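Local atomic coordinates of neutral ceramidase (Pseudomonas aeruginosa, PDB entry 2ZWS), a protein that hydrolyses the N-acyl linkage of ceramides to give sphingosine and free fatty acid, and also catalyses the reverse synthesis, using a bound zinc ion. Residues L9-I14 / H226-V231; L56-T61 / G196-F201; I134-A139 / R554-F559; S205-N210 / S216-G221; D581-Y586 / S603-T608. All coordinates share one frame; numbering follows the deposited sequence. Where two conformers were deposited one is given.

Contact 1: residues L9-I14 / H226-V231; sequences LGKADI and HWEHDV
The backbones stay apart: the nearest pair of CA atoms, those of Lys11 on strand 5-13 and Glu228 on helix 218-231, is separated by 11.0 Å, and two long side chains reaching from opposite directions close the gap. The lysine leaves its strand with CG anti to the backbone N (chi1 179°) and bends at chi3, which brings NZ to within 2.9 Å of Glu228 OE2 in a salt bridge. The ammonium group meets that oxygen from above the carboxylate, 39° out of its plane. This joins the helix to the large curled sheet of the N-terminal region, and the sheet grips the carboxylate's other oxygen: Glu228 OE1 has a salt bridge to Arg43 and accepts from the backbone N of Ala239, which restrains rotation of the group. Lys11 also makes a cation-pi contact with Trp41. Two residues on from Glu228, within a wider pi-type turn spanning 226-231, Asp230 is shared by two histidines, His226 ND1 lying 2.9 Å from Asp230 OD1 and His229 ND1 2.7 Å from Asp230 OD2.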
# COMPACT_ATOMS: atom_id res chain seq x y z
N LEU A 9 13.71 -4.08 -12.49
CA LEU A 9 12.31 -4.14 -12.02
C LEU A 9 12.06 -5.46 -11.38
O LEU A 9 12.37 -6.50 -11.95
CB LEU A 9 11.36 -4.02 -13.19
CG LEU A 9 11.70 -2.91 -14.20
CD1 LEU A 9 10.77 -3.01 -15.37
CD2 LEU A 9 11.55 -1.58 -13.49
N GLY A 10 11.50 -5.46 -10.18
CA GLY A 10 11.26 -6.70 -9.43
C GLY A 10 9.93 -6.65 -8.71
O GLY A 10 9.42 -5.57 -8.38
N LYS A 11 9.32 -7.81 -8.48
CA LYS A 11 8.05 -7.85 -7.77
C LYS A 11 8.06 -9.07 -6.86
O LYS A 11 8.55 -10.14 -7.25
CB LYS A 11 6.89 -7.91 -8.78
CG LYS A 11 5.51 -7.97 -8.23
CD LYS A 11 4.52 -7.90 -9.37
CE LYS A 11 3.36 -8.80 -9.10
NZ LYS A 11 2.44 -8.91 -10.24
N ALA A 12 7.55 -8.91 -5.64
CA ALA A 12 7.50 -10.05 -4.71
C ALA A 12 6.30 -9.97 -3.79
O ALA A 12 5.80 -8.91 -3.50
CB ALA A 12 8.76 -10.15 -3.89
N ASP A 13 5.85 -11.14 -3.38
CA ASP A 13 4.61 -11.34 -2.63
C ASP A 13 4.80 -10.89 -1.17
O ASP A 13 5.76 -11.33 -0.50
CB ASP A 13 4.34 -12.84 -2.71
CG ASP A 13 3.01 -13.27 -2.09
OD1 ASP A 13 2.28 -12.45 -1.47
OD2 ASP A 13 2.68 -14.48 -2.25
N ILE A 14 3.93 -9.98 -0.68
CA ILE A 14 3.97 -9.52 0.70
C ILE A 14 2.61 -9.81 1.38
O ILE A 14 2.26 -9.17 2.40
CB ILE A 14 4.28 -8.01 0.81
CG1 ILE A 14 3.36 -7.18 -0.10
CG2 ILE A 14 5.72 -7.72 0.48
CD1 ILE A 14 3.50 -5.62 0.11
N HIS A 226 -4.06 -5.02 -14.10
CA HIS A 226 -4.55 -4.91 -15.47
C HIS A 226 -3.38 -4.65 -16.44
O HIS A 226 -3.29 -5.26 -17.51
CB HIS A 226 -5.61 -3.81 -15.55
CG HIS A 226 -6.21 -3.65 -16.92
ND1 HIS A 226 -7.02 -4.60 -17.49
CD2 HIS A 226 -6.11 -2.64 -17.82
CE1 HIS A 226 -7.40 -4.19 -18.69
NE2 HIS A 226 -6.87 -3.00 -18.91
N TRP A 227 -2.47 -3.74 -16.07
CA TRP A 227 -1.33 -3.46 -16.95
C TRP A 227 -0.42 -4.68 -17.13
O TRP A 227 -0.03 -5.02 -18.26
CB TRP A 227 -0.51 -2.27 -16.44
CG TRP A 227 0.21 -1.51 -17.53
CD1 TRP A 227 0.64 -1.98 -18.76
CD2 TRP A 227 0.64 -0.14 -17.46
NE1 TRP A 227 1.27 -0.96 -19.45
CE2 TRP A 227 1.29 0.17 -18.68
CE3 TRP A 227 0.52 0.87 -16.49
CZ2 TRP A 227 1.81 1.45 -18.95
CZ3 TRP A 227 1.05 2.14 -16.76
CH2 TRP A 227 1.69 2.41 -17.98
N GLU A 228 -0.03 -5.29 -16.01
CA GLU A 228 0.92 -6.40 -16.02
C GLU A 228 0.36 -7.68 -16.66
O GLU A 228 1.07 -8.37 -17.42
CB GLU A 228 1.37 -6.72 -14.61
CG GLU A 228 2.18 -5.59 -13.98
CD GLU A 228 2.40 -5.72 -12.47
OE1 GLU A 228 3.24 -4.94 -11.95
OE2 GLU A 228 1.74 -6.58 -11.81
N HIS A 229 -0.90 -7.98 -16.35
CA HIS A 229 -1.52 -9.25 -16.71
C HIS A 229 -2.36 -9.16 -17.98
O HIS A 229 -2.34 -10.09 -18.78
CB HIS A 229 -2.39 -9.74 -15.55
CG HIS A 229 -3.06 -11.07 -15.78
ND1 HIS A 229 -4.31 -11.17 -16.34
CD2 HIS A 229 -2.67 -12.33 -15.48
CE1 HIS A 229 -4.66 -12.45 -16.40
NE2 HIS A 229 -3.69 -13.17 -15.88
N ASP A 230 -3.11 -8.08 -18.16
CA ASP A 230 -4.06 -8.01 -19.29
C ASP A 230 -3.51 -7.23 -20.49
O ASP A 230 -3.96 -7.45 -21.62
CB ASP A 230 -5.41 -7.38 -18.86
CG ASP A 230 -6.10 -8.11 -17.69
OD1 ASP A 230 -6.83 -7.40 -16.95
OD2 ASP A 230 -5.93 -9.35 -17.53
N VAL A 231 -2.61 -6.28 -20.25
CA VAL A 231 -2.22 -5.30 -21.30
C VAL A 231 -0.82 -5.54 -21.93
O VAL A 231 -0.73 -5.75 -23.15
CB VAL A 231 -2.37 -3.85 -20.76
CG1 VAL A 231 -1.81 -2.81 -21.77
CG2 VAL A 231 -3.82 -3.56 -20.45

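Contact 2: residues L56-T61 / G196-F201; sequences LVYVNT and GAISWF. With FMT (formic acid), chain E.
Tyr58 gives up the most surface here, and Ile198 and Trp200 supply the other half of a small buried cluster. The tyrosine has CG anti to the backbone N (chi1 170°), pointing its ring from strand 55-61 toward strand 194-200. The ring carbon Tyr58 CD1, beside CG, lies 3.7 Å from the terminal methyl Ile198 CD1, while the isoleucine's other branch, CG2, is 4.0 Å from Tyr58 CE1. That same CG2 sits over one face of the Trp200 ring, near its rim, so Ile198 serves both aromatics. The two strands belong to one curled mixed sheet without being neighbours in it, and the curl probably lets their side chains meet, with Ala242 of strand 238-242 beside them. Tyr58 and Trp200 run past each other in opposite directions, Tyr58 OH being 3.8 Å from Trp200 NE1; the hydroxyl's hydrogen-bond partner is Asn439. Two residues beyond the tyrosine, Asn60, inferred to bind substrate, places ND2 2.8 Å from O2 of a formic acid molecule, probably from the crystallisation liquor.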
# COMPACT_ATOMS: atom_id res chain seq x y z
N LEU A 56 19.63 4.27 -6.74
CA LEU A 56 18.46 4.49 -5.92
C LEU A 56 17.54 3.29 -6.06
O LEU A 56 17.53 2.64 -7.10
CB LEU A 56 17.70 5.73 -6.42
CG LEU A 56 18.47 7.06 -6.38
CD1 LEU A 56 17.62 8.11 -7.07
CD2 LEU A 56 18.82 7.50 -4.98
N VAL A 57 16.75 3.02 -5.02
CA VAL A 57 15.66 2.06 -5.18
C VAL A 57 14.37 2.64 -4.56
O VAL A 57 14.35 3.16 -3.43
CB VAL A 57 16.02 0.63 -4.66
CG1 VAL A 57 16.38 0.63 -3.18
CG2 VAL A 57 14.90 -0.36 -4.98
N TYR A 58 13.30 2.54 -5.35
CA TYR A 58 11.96 2.93 -4.94
C TYR A 58 11.08 1.68 -4.95
O TYR A 58 11.11 0.90 -5.91
CB TYR A 58 11.40 3.97 -5.94
CG TYR A 58 9.94 4.26 -5.75
CD1 TYR A 58 8.97 3.55 -6.47
CD2 TYR A 58 9.54 5.23 -4.85
CE1 TYR A 58 7.61 3.79 -6.29
CE2 TYR A 58 8.18 5.52 -4.66
CZ TYR A 58 7.23 4.78 -5.38
OH TYR A 58 5.89 5.06 -5.18
N VAL A 59 10.40 1.43 -3.83
CA VAL A 59 9.50 0.28 -3.73
C VAL A 59 8.10 0.75 -3.40
O VAL A 59 7.91 1.49 -2.42
CB VAL A 59 9.98 -0.78 -2.65
CG1 VAL A 59 9.10 -2.00 -2.68
CG2 VAL A 59 11.47 -1.18 -2.84
N ASN A 60 7.12 0.38 -4.24
CA ASN A 60 5.74 0.67 -3.89
C ASN A 60 5.04 -0.63 -3.47
O ASN A 60 5.25 -1.68 -4.10
CB ASN A 60 4.97 1.34 -5.05
CG ASN A 60 3.68 2.02 -4.60
OD1 ASN A 60 3.66 2.79 -3.64
ND2 ASN A 60 2.63 1.76 -5.34
N THR A 61 4.29 -0.58 -2.37
CA THR A 61 3.73 -1.78 -1.76
C THR A 61 2.19 -1.73 -1.71
O THR A 61 1.58 -0.66 -1.43
CB THR A 61 4.27 -1.96 -0.31
OG1 THR A 61 3.86 -0.85 0.51
CG2 THR A 61 5.83 -2.12 -0.31
N GLY A 196 8.44 -1.06 -17.80
CA GLY A 196 7.70 -0.89 -16.55
C GLY A 196 7.40 0.59 -16.40
O GLY A 196 7.84 1.42 -17.22
N ALA A 197 6.66 0.92 -15.34
CA ALA A 197 6.23 2.30 -15.13
C ALA A 197 5.77 2.50 -13.71
O ALA A 197 5.25 1.58 -13.07
CB ALA A 197 5.11 2.66 -16.10
N ILE A 198 5.93 3.73 -13.24
CA ILE A 198 5.34 4.16 -11.97
C ILE A 198 4.39 5.32 -12.27
O ILE A 198 4.79 6.32 -12.88
CB ILE A 198 6.41 4.65 -10.95
CG1 ILE A 198 7.52 3.59 -10.73
CG2 ILE A 198 5.73 5.09 -9.63
CD1 ILE A 198 8.80 4.20 -10.13
N SER A 199 3.13 5.16 -11.86
CA SER A 199 2.10 6.22 -11.96
C SER A 199 1.85 6.82 -10.57
O SER A 199 1.69 6.07 -9.59
CB SER A 199 0.78 5.63 -12.49
OG SER A 199 -0.34 6.42 -12.11
N TRP A 200 1.84 8.15 -10.47
CA TRP A 200 1.49 8.81 -9.20
C TRP A 200 0.20 9.58 -9.41
O TRP A 200 0.11 10.44 -10.30
CB TRP A 200 2.55 9.82 -8.76
CG TRP A 200 3.83 9.22 -8.25
CD1 TRP A 200 4.11 8.87 -6.96
CD2 TRP A 200 5.02 8.95 -9.01
NE1 TRP A 200 5.39 8.38 -6.87
CE2 TRP A 200 5.98 8.42 -8.11
CE3 TRP A 200 5.38 9.11 -10.37
CZ2 TRP A 200 7.27 8.05 -8.50
CZ3 TRP A 200 6.68 8.72 -10.77
CH2 TRP A 200 7.61 8.19 -9.83
N PHE A 201 -0.79 9.28 -8.59
CA PHE A 201 -2.10 9.95 -8.69
C PHE A 201 -2.82 9.77 -7.35
O PHE A 201 -2.84 8.65 -6.83
CB PHE A 201 -2.95 9.36 -9.82
CG PHE A 201 -4.34 9.89 -9.86
CD1 PHE A 201 -5.40 9.12 -9.41
CD2 PHE A 201 -4.61 11.17 -10.37
CE1 PHE A 201 -6.71 9.61 -9.41
CE2 PHE A 201 -5.93 11.69 -10.37
CZ PHE A 201 -6.98 10.90 -9.90
C FMT E . 0.52 -0.53 -7.35
O1 FMT E . -0.39 -1.37 -7.05
O2 FMT E . 1.71 -0.39 -6.93

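Contact 3: residues I134-A139 / R554-F559; sequences IERAQA and RTEKTF
Arg136, on helix 120-138, and Glu556, in the type II beta turn Arg554-Lys557, form a salt bridge between the N-terminal and C-terminal family regions. The tight part is confined to these two side chains, which approach from opposite directions across 12.8 Å between their CA atoms. The arginine is extended from CG to NE, whereas the glutamate folds back at chi2 (-67°). Arg136 NH1 donates to Glu556 OE1 at 3.0 Å, with the oxygen at the guanidinium edge, close to its plane. The carboxylate is turned 74° against the guanidinium, so NH1 reaches OE1 from above the carboxylate plane. Both groups have second partners: Arg136 NH1 also donates to Lys11 O, and Glu556 OE2 receives Asp13 N and a salt bridge from Arg132. These bonds knit the turn to strand 5-13 as well as the helix. The outer side is looser, for Lys557 and Ala139 are exposed and Lys557 was deposited in two conformers. Behind the turn, Arg554 NE donates to Thr558 O at 3.0 Å, approaching from above the carbonyl plane.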
# COMPACT_ATOMS: atom_id res chain seq x y z
N ILE A 134 13.48 -6.22 -3.97
CA ILE A 134 14.70 -5.48 -4.28
C ILE A 134 15.76 -6.42 -4.81
O ILE A 134 16.43 -6.11 -5.78
CB ILE A 134 15.20 -4.71 -3.03
CG1 ILE A 134 14.20 -3.61 -2.62
CG2 ILE A 134 16.57 -4.02 -3.26
CD1 ILE A 134 14.43 -3.01 -1.18
N GLU A 135 15.86 -7.60 -4.20
CA GLU A 135 16.79 -8.63 -4.68
C GLU A 135 16.48 -9.01 -6.12
O GLU A 135 17.40 -9.17 -6.95
CB GLU A 135 16.68 -9.85 -3.77
CG GLU A 135 17.25 -9.58 -2.41
CD GLU A 135 17.15 -10.80 -1.51
OE1 GLU A 135 16.21 -11.61 -1.66
OE2 GLU A 135 18.01 -10.93 -0.62
N ARG A 136 15.19 -9.17 -6.42
CA ARG A 136 14.78 -9.51 -7.77
C ARG A 136 15.08 -8.38 -8.74
O ARG A 136 15.58 -8.63 -9.84
CB ARG A 136 13.31 -9.91 -7.85
CG ARG A 136 13.07 -11.20 -7.10
CD ARG A 136 11.59 -11.53 -6.98
NE ARG A 136 11.43 -12.94 -6.58
CZ ARG A 136 10.25 -13.53 -6.39
NH1 ARG A 136 9.12 -12.84 -6.52
NH2 ARG A 136 10.20 -14.82 -6.04
N ALA A 137 14.78 -7.15 -8.34
CA ALA A 137 15.05 -6.00 -9.17
C ALA A 137 16.53 -5.84 -9.48
O ALA A 137 16.90 -5.63 -10.63
CB ALA A 137 14.47 -4.73 -8.56
N GLN A 138 17.38 -5.92 -8.46
CA GLN A 138 18.80 -5.72 -8.69
C GLN A 138 19.44 -6.84 -9.52
O GLN A 138 20.47 -6.60 -10.15
CB GLN A 138 19.54 -5.53 -7.38
CG GLN A 138 19.65 -6.80 -6.56
CD GLN A 138 20.25 -6.58 -5.20
OE1 GLN A 138 20.59 -7.54 -4.50
NE2 GLN A 138 20.40 -5.32 -4.81
N ALA A 139 18.82 -8.02 -9.55
CA ALA A 139 19.34 -9.14 -10.38
C ALA A 139 18.90 -9.01 -11.84
O ALA A 139 19.33 -9.80 -12.71
CB ALA A 139 18.85 -10.47 -9.81
N ARG A 554 1.68 -19.23 2.17
CA ARG A 554 1.88 -19.70 0.80
C ARG A 554 2.50 -18.61 -0.09
O ARG A 554 2.09 -18.37 -1.22
CB ARG A 554 0.59 -20.30 0.23
CG ARG A 554 0.11 -21.48 1.10
CD ARG A 554 -0.77 -22.46 0.36
NE ARG A 554 -0.06 -23.21 -0.68
CZ ARG A 554 0.72 -24.27 -0.45
NH1 ARG A 554 1.30 -24.86 -1.49
NH2 ARG A 554 0.92 -24.71 0.79
N THR A 555 3.50 -17.95 0.49
CA THR A 555 4.22 -16.85 -0.12
C THR A 555 4.86 -17.35 -1.43
O THR A 555 5.55 -18.41 -1.45
CB THR A 555 5.27 -16.36 0.88
OG1 THR A 555 4.63 -15.92 2.10
CG2 THR A 555 6.16 -15.25 0.29
N GLU A 556 4.64 -16.60 -2.52
CA GLU A 556 5.13 -16.93 -3.88
C GLU A 556 4.50 -18.20 -4.44
O GLU A 556 4.93 -18.72 -5.48
CB GLU A 556 6.66 -17.02 -3.93
CG GLU A 556 7.40 -15.72 -3.47
CD GLU A 556 7.21 -14.51 -4.39
OE1 GLU A 556 6.87 -14.65 -5.58
OE2 GLU A 556 7.51 -13.41 -3.95
N LYS A 557 3.50 -18.70 -3.70
CA LYS A 557 2.72 -19.85 -4.15
C LYS A 557 1.23 -19.50 -4.18
O LYS A 557 0.87 -18.32 -4.36
CB LYS A 557 3.05 -21.09 -3.32
CG LYS A 557 4.54 -21.49 -3.42
CD LYS A 557 4.88 -22.62 -2.45
CE LYS A 557 4.57 -23.98 -3.05
NZ LYS A 557 4.80 -25.09 -2.07
N THR A 558 0.34 -20.49 -4.02
CA THR A 558 -1.07 -20.24 -4.19
C THR A 558 -1.94 -21.20 -3.41
O THR A 558 -1.57 -22.34 -3.13
CB THR A 558 -1.45 -20.29 -5.71
OG1 THR A 558 -2.83 -19.93 -5.90
CG2 THR A 558 -1.14 -21.68 -6.32
N PHE A 559 -3.12 -20.74 -3.03
CA PHE A 559 -4.13 -21.63 -2.44
C PHE A 559 -4.95 -22.36 -3.48
O PHE A 559 -5.74 -23.25 -3.13
CB PHE A 559 -5.06 -20.83 -1.51
CG PHE A 559 -4.39 -20.39 -0.23
CD1 PHE A 559 -4.22 -21.30 0.82
CD2 PHE A 559 -3.88 -19.10 -0.09
CE1 PHE A 559 -3.60 -20.92 2.00
CE2 PHE A 559 -3.25 -18.71 1.09
CZ PHE A 559 -3.09 -19.63 2.14

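Contact 4: residues S205-N210 / S216-G221; sequences STSMTN and SPDNKG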
# COMPACT_ATOMS: atom_id res chain seq x y z
N SER A 205 -7.53 4.24 -1.77
CA SER A 205 -7.73 2.90 -2.27
C SER A 205 -8.72 2.16 -1.37
O SER A 205 -8.38 1.18 -0.66
CB SER A 205 -6.38 2.17 -2.38
OG SER A 205 -5.62 2.76 -3.43
N THR A 206 -9.97 2.62 -1.45
CA THR A 206 -11.02 2.21 -0.51
C THR A 206 -12.25 1.75 -1.29
O THR A 206 -13.36 1.79 -0.78
CB THR A 206 -11.44 3.39 0.38
OG1 THR A 206 -11.72 4.54 -0.45
CG2 THR A 206 -10.36 3.77 1.38
N SER A 207 -12.07 1.35 -2.54
CA SER A 207 -13.20 0.82 -3.30
C SER A 207 -13.80 -0.43 -2.67
O SER A 207 -15.00 -0.65 -2.75
CB SER A 207 -12.80 0.55 -4.75
OG SER A 207 -12.43 1.76 -5.39
N MET A 208 -12.95 -1.29 -2.09
CA MET A 208 -13.42 -2.43 -1.30
C MET A 208 -13.68 -1.89 0.10
O MET A 208 -12.79 -1.31 0.74
CB MET A 208 -12.36 -3.53 -1.24
CG MET A 208 -11.98 -4.16 -2.59
SD MET A 208 -13.35 -4.88 -3.51
CE MET A 208 -13.94 -6.14 -2.35
N THR A 209 -14.92 -2.05 0.56
CA THR A 209 -15.40 -1.39 1.77
C THR A 209 -15.09 -2.19 3.03
O THR A 209 -14.55 -3.31 2.96
CB THR A 209 -16.93 -1.13 1.72
OG1 THR A 209 -17.60 -2.39 1.87
CG2 THR A 209 -17.34 -0.42 0.41
N ASN A 210 -15.47 -1.62 4.17
CA ASN A 210 -15.30 -2.31 5.46
C ASN A 210 -16.17 -3.55 5.64
O ASN A 210 -16.01 -4.25 6.64
CB ASN A 210 -15.39 -1.34 6.68
CG ASN A 210 -16.79 -0.76 6.91
OD1 ASN A 210 -16.96 0.11 7.78
ND2 ASN A 210 -17.77 -1.22 6.15
N SER A 216 -7.23 -7.74 -0.70
CA SER A 216 -7.22 -7.13 -2.02
C SER A 216 -6.33 -5.90 -2.02
O SER A 216 -6.27 -5.16 -1.04
CB SER A 216 -8.65 -6.69 -2.40
OG SER A 216 -8.64 -5.91 -3.59
N PRO A 217 -5.62 -5.68 -3.14
CA PRO A 217 -4.85 -4.46 -3.32
C PRO A 217 -5.70 -3.30 -3.88
O PRO A 217 -5.14 -2.23 -4.19
CB PRO A 217 -3.79 -4.90 -4.34
CG PRO A 217 -4.55 -5.87 -5.24
CD PRO A 217 -5.47 -6.60 -4.28
N ASP A 218 -7.01 -3.51 -3.98
CA ASP A 218 -7.98 -2.43 -4.23
C ASP A 218 -7.76 -1.76 -5.57
O ASP A 218 -7.22 -2.38 -6.48
CB ASP A 218 -7.98 -1.45 -3.05
CG ASP A 218 -9.30 -0.70 -2.89
OD1 ASP A 218 -9.53 0.32 -3.59
OD2 ASP A 218 -10.12 -1.14 -2.04
N ASN A 219 -8.20 -0.50 -5.74
CA ASN A 219 -8.25 0.02 -7.09
C ASN A 219 -6.86 0.22 -7.72
O ASN A 219 -6.67 -0.05 -8.92
CB ASN A 219 -9.15 1.26 -7.21
CG ASN A 219 -8.74 2.42 -6.32
OD1 ASN A 219 -7.61 2.89 -6.39
ND2 ASN A 219 -9.70 2.95 -5.53
N LYS A 220 -5.88 0.67 -6.94
CA LYS A 220 -4.52 0.82 -7.49
C LYS A 220 -3.91 -0.52 -7.82
O LYS A 220 -3.23 -0.69 -8.83
CB LYS A 220 -3.64 1.62 -6.53
CG LYS A 220 -4.05 3.15 -6.54
CD LYS A 220 -3.02 3.98 -5.80
CE LYS A 220 -3.34 5.50 -5.94
NZ LYS A 220 -3.17 5.95 -7.36
N GLY A 221 -4.23 -1.52 -7.00
CA GLY A 221 -3.77 -2.88 -7.27
C GLY A 221 -4.39 -3.44 -8.54
O GLY A 221 -3.71 -4.21 -9.26
O HOH W 1 -9.95 -1.35 0.59
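Ser205 packs on Asp218, Asn219 and Lys220, just after the ST turn in which Ser216 OG accepts from Asp218 N at the head of helix 218-231. Ser205 OG, hydrogen-bonded to Thr96 O, rests 3.5 Å from Lys220 CG. The chain then bends round the carboxylate of Asp218, which two successive backbone N-H groups grip. The first, Ser207 N, meets the syn lone pair of Asp218 OD1 at 2.9 Å. Asp218 OD1 also accepts from Asn219 N at 2.7 Å, so the buried carboxylate is tied to its own helix as well as to the loop. Asn219, with CG between its backbone N and carbonyl carbon (chi1 59°), donates from ND2 to Ser207 OG at 3.0 Å, nearly straight (178°) and in the amide plane. The same ND2 has a weak hydrogen bond to O of His204, a zinc ligand, which places the contact next to the zinc site. Met208 N is the second donor, reaching Asp218 OD2 at 2.8 Å, and water 1 lies 2.6 Å from Asp218 OD2.

Contact 5: residues D581-Y586 / S603-T608; sequences DWDTQY and SIPPGT. With MG (magnesium ion), chain C.
Asp583 turns CG anti to its own carbonyl carbon (chi1 -66°), which directs the carboxylate across the gap to Pro605, while the next residue, Thr584, turns OG1 between its backbone N and carbonyl carbon (chi1 64°), onto a magnesium ion. Thr584 opens strand 584-591, which pairs antiparallel with strand 595-603 in the C-terminal beta-sandwich; Asp583 is the last residue before it, and the type I beta turn Asp581-Thr584 leads in. Backbone pairing joins the segments: Ser603 N donates to Asp583 O at 2.8 Å, almost straight (167°) and in the carbonyl plane. Water 2 also donates to this oxygen and reaches Ser603 OG weakly. Beside that bond the carboxylate crosses the proline ring at an oblique angle, Asp583 OD2 standing 3.1 Å from Pro605 CG; the same oxygen is hydrogen-bonded to a glycerol.

The type I turn also holds the metal. Asp581 O and Thr584 O each bind the magnesium ion at 2.3 Å, and Thr584 OG1 binds it at 2.5 Å, so one short turn supplies three ligand atoms. Water 3 adds another, and His37, through its O, and Asp579 belong to the same site, His37 bringing in the N-terminal region. Across the contact, in the type II beta turn Pro605-Thr608, Thr608 OG1 adds a side-chain hydrogen bond to Pro605 O at 3.1 Å, beside a weak backbone one.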
# COMPACT_ATOMS: atom_id res chain seq x y z
N ASP A 581 -5.19 -13.95 -9.33
CA ASP A 581 -5.92 -13.39 -10.47
C ASP A 581 -7.26 -12.75 -10.08
O ASP A 581 -7.95 -13.24 -9.19
CB ASP A 581 -6.06 -14.45 -11.54
CG ASP A 581 -4.73 -14.75 -12.19
OD1 ASP A 581 -4.10 -13.79 -12.70
OD2 ASP A 581 -4.28 -15.92 -12.13
N TRP A 582 -7.64 -11.68 -10.78
CA TRP A 582 -8.93 -11.03 -10.56
C TRP A 582 -10.12 -11.99 -10.67
O TRP A 582 -11.08 -11.85 -9.91
CB TRP A 582 -9.11 -9.90 -11.58
CG TRP A 582 -10.39 -9.19 -11.45
CD1 TRP A 582 -11.52 -9.40 -12.20
CD2 TRP A 582 -10.71 -8.14 -10.53
NE1 TRP A 582 -12.52 -8.55 -11.78
CE2 TRP A 582 -12.05 -7.77 -10.77
CE3 TRP A 582 -9.98 -7.48 -9.52
CZ2 TRP A 582 -12.69 -6.79 -10.03
CZ3 TRP A 582 -10.64 -6.46 -8.78
CH2 TRP A 582 -11.98 -6.14 -9.04
N ASP A 583 -10.03 -12.95 -11.60
CA ASP A 583 -11.16 -13.84 -11.92
C ASP A 583 -11.38 -14.93 -10.87
O ASP A 583 -12.37 -15.65 -10.94
CB ASP A 583 -11.01 -14.50 -13.28
CG ASP A 583 -11.08 -13.53 -14.41
OD1 ASP A 583 -11.75 -12.49 -14.28
OD2 ASP A 583 -10.44 -13.82 -15.45
N THR A 584 -10.44 -15.07 -9.93
CA THR A 584 -10.56 -16.13 -8.89
C THR A 584 -10.74 -15.54 -7.49
O THR A 584 -10.28 -14.42 -7.22
CB THR A 584 -9.33 -17.08 -8.85
OG1 THR A 584 -8.16 -16.33 -8.49
CG2 THR A 584 -9.12 -17.71 -10.20
N GLN A 585 -11.43 -16.29 -6.63
CA GLN A 585 -11.50 -15.96 -5.21
C GLN A 585 -11.26 -17.21 -4.39
O GLN A 585 -11.62 -18.30 -4.80
CB GLN A 585 -12.86 -15.35 -4.86
CG GLN A 585 -13.13 -14.05 -5.66
CD GLN A 585 -14.44 -13.32 -5.30
OE1 GLN A 585 -14.76 -12.30 -5.90
NE2 GLN A 585 -15.18 -13.83 -4.35
N TYR A 586 -10.66 -16.99 -3.22
CA TYR A 586 -10.42 -18.02 -2.20
C TYR A 586 -11.04 -17.53 -0.92
O TYR A 586 -10.74 -16.42 -0.47
CB TYR A 586 -8.90 -18.23 -2.01
CG TYR A 586 -8.53 -18.88 -0.68
CD1 TYR A 586 -8.69 -20.26 -0.48
CD2 TYR A 586 -8.00 -18.10 0.37
CE1 TYR A 586 -8.33 -20.85 0.73
CE2 TYR A 586 -7.67 -18.69 1.61
CZ TYR A 586 -7.82 -20.07 1.77
OH TYR A 586 -7.49 -20.63 2.99
N SER A 603 -14.57 -16.92 -12.16
CA SER A 603 -15.45 -16.29 -13.12
C SER A 603 -14.77 -16.38 -14.48
O SER A 603 -13.73 -15.75 -14.69
CB SER A 603 -15.73 -14.86 -12.71
OG SER A 603 -16.40 -14.84 -11.45
N ILE A 604 -15.34 -17.17 -15.39
CA ILE A 604 -14.67 -17.52 -16.65
C ILE A 604 -14.71 -16.32 -17.59
O ILE A 604 -15.80 -15.93 -18.02
CB ILE A 604 -15.35 -18.76 -17.33
CG1 ILE A 604 -15.36 -19.97 -16.39
CG2 ILE A 604 -14.65 -19.11 -18.63
CD1 ILE A 604 -16.46 -20.96 -16.69
N PRO A 605 -13.54 -15.71 -17.87
CA PRO A 605 -13.53 -14.46 -18.64
C PRO A 605 -13.61 -14.66 -20.16
O PRO A 605 -13.29 -15.74 -20.64
CB PRO A 605 -12.17 -13.86 -18.28
CG PRO A 605 -11.29 -15.04 -18.14
CD PRO A 605 -12.18 -16.10 -17.45
N PRO A 606 -14.01 -13.61 -20.90
CA PRO A 606 -13.94 -13.65 -22.37
C PRO A 606 -12.56 -14.05 -22.82
O PRO A 606 -11.56 -13.61 -22.24
CB PRO A 606 -14.23 -12.21 -22.77
CG PRO A 606 -15.08 -11.68 -21.66
CD PRO A 606 -14.58 -12.34 -20.41
N GLY A 607 -12.49 -14.92 -23.83
CA GLY A 607 -11.21 -15.35 -24.36
C GLY A 607 -10.66 -16.65 -23.81
O GLY A 607 -9.59 -17.08 -24.24
N THR A 608 -11.34 -17.30 -22.86
CA THR A 608 -10.90 -18.60 -22.35
C THR A 608 -11.16 -19.66 -23.41
O THR A 608 -12.24 -19.69 -24.00
CB THR A 608 -11.68 -18.99 -21.09
OG1 THR A 608 -13.07 -18.74 -21.29
CG2 THR A 608 -11.21 -18.20 -19.91
MG MG C . -7.99 -14.27 -7.11
O HOH W 2 -14.48 -15.71 -8.86
O HOH W 3 -8.00 -15.75 -5.05

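How the contacts relate
From the N terminus, strand 5-13 opens contact 1, whose loop closes only at helix 218-231. Contact 2 nests inside it, running from 56-61 to 196-201 within the same curled sheet. Contact 4 is nested too, a short loop at 205-210 and 216-221 that follows contact 2 in series and uses the helix of contact 1. Contact 3 starts at 134-139, inside both contacts 1 and 2, and ends far along the chain at 554-559; it therefore crosses both, encloses contact 4, and ties the N-terminal region to the C-terminal one. Contact 5 comes last, joining 581-586 to 603-608 within the C-terminal sandwich. It touches contact 3 through Phe559 and Tyr586, and contact 1 through His229 and Asp581.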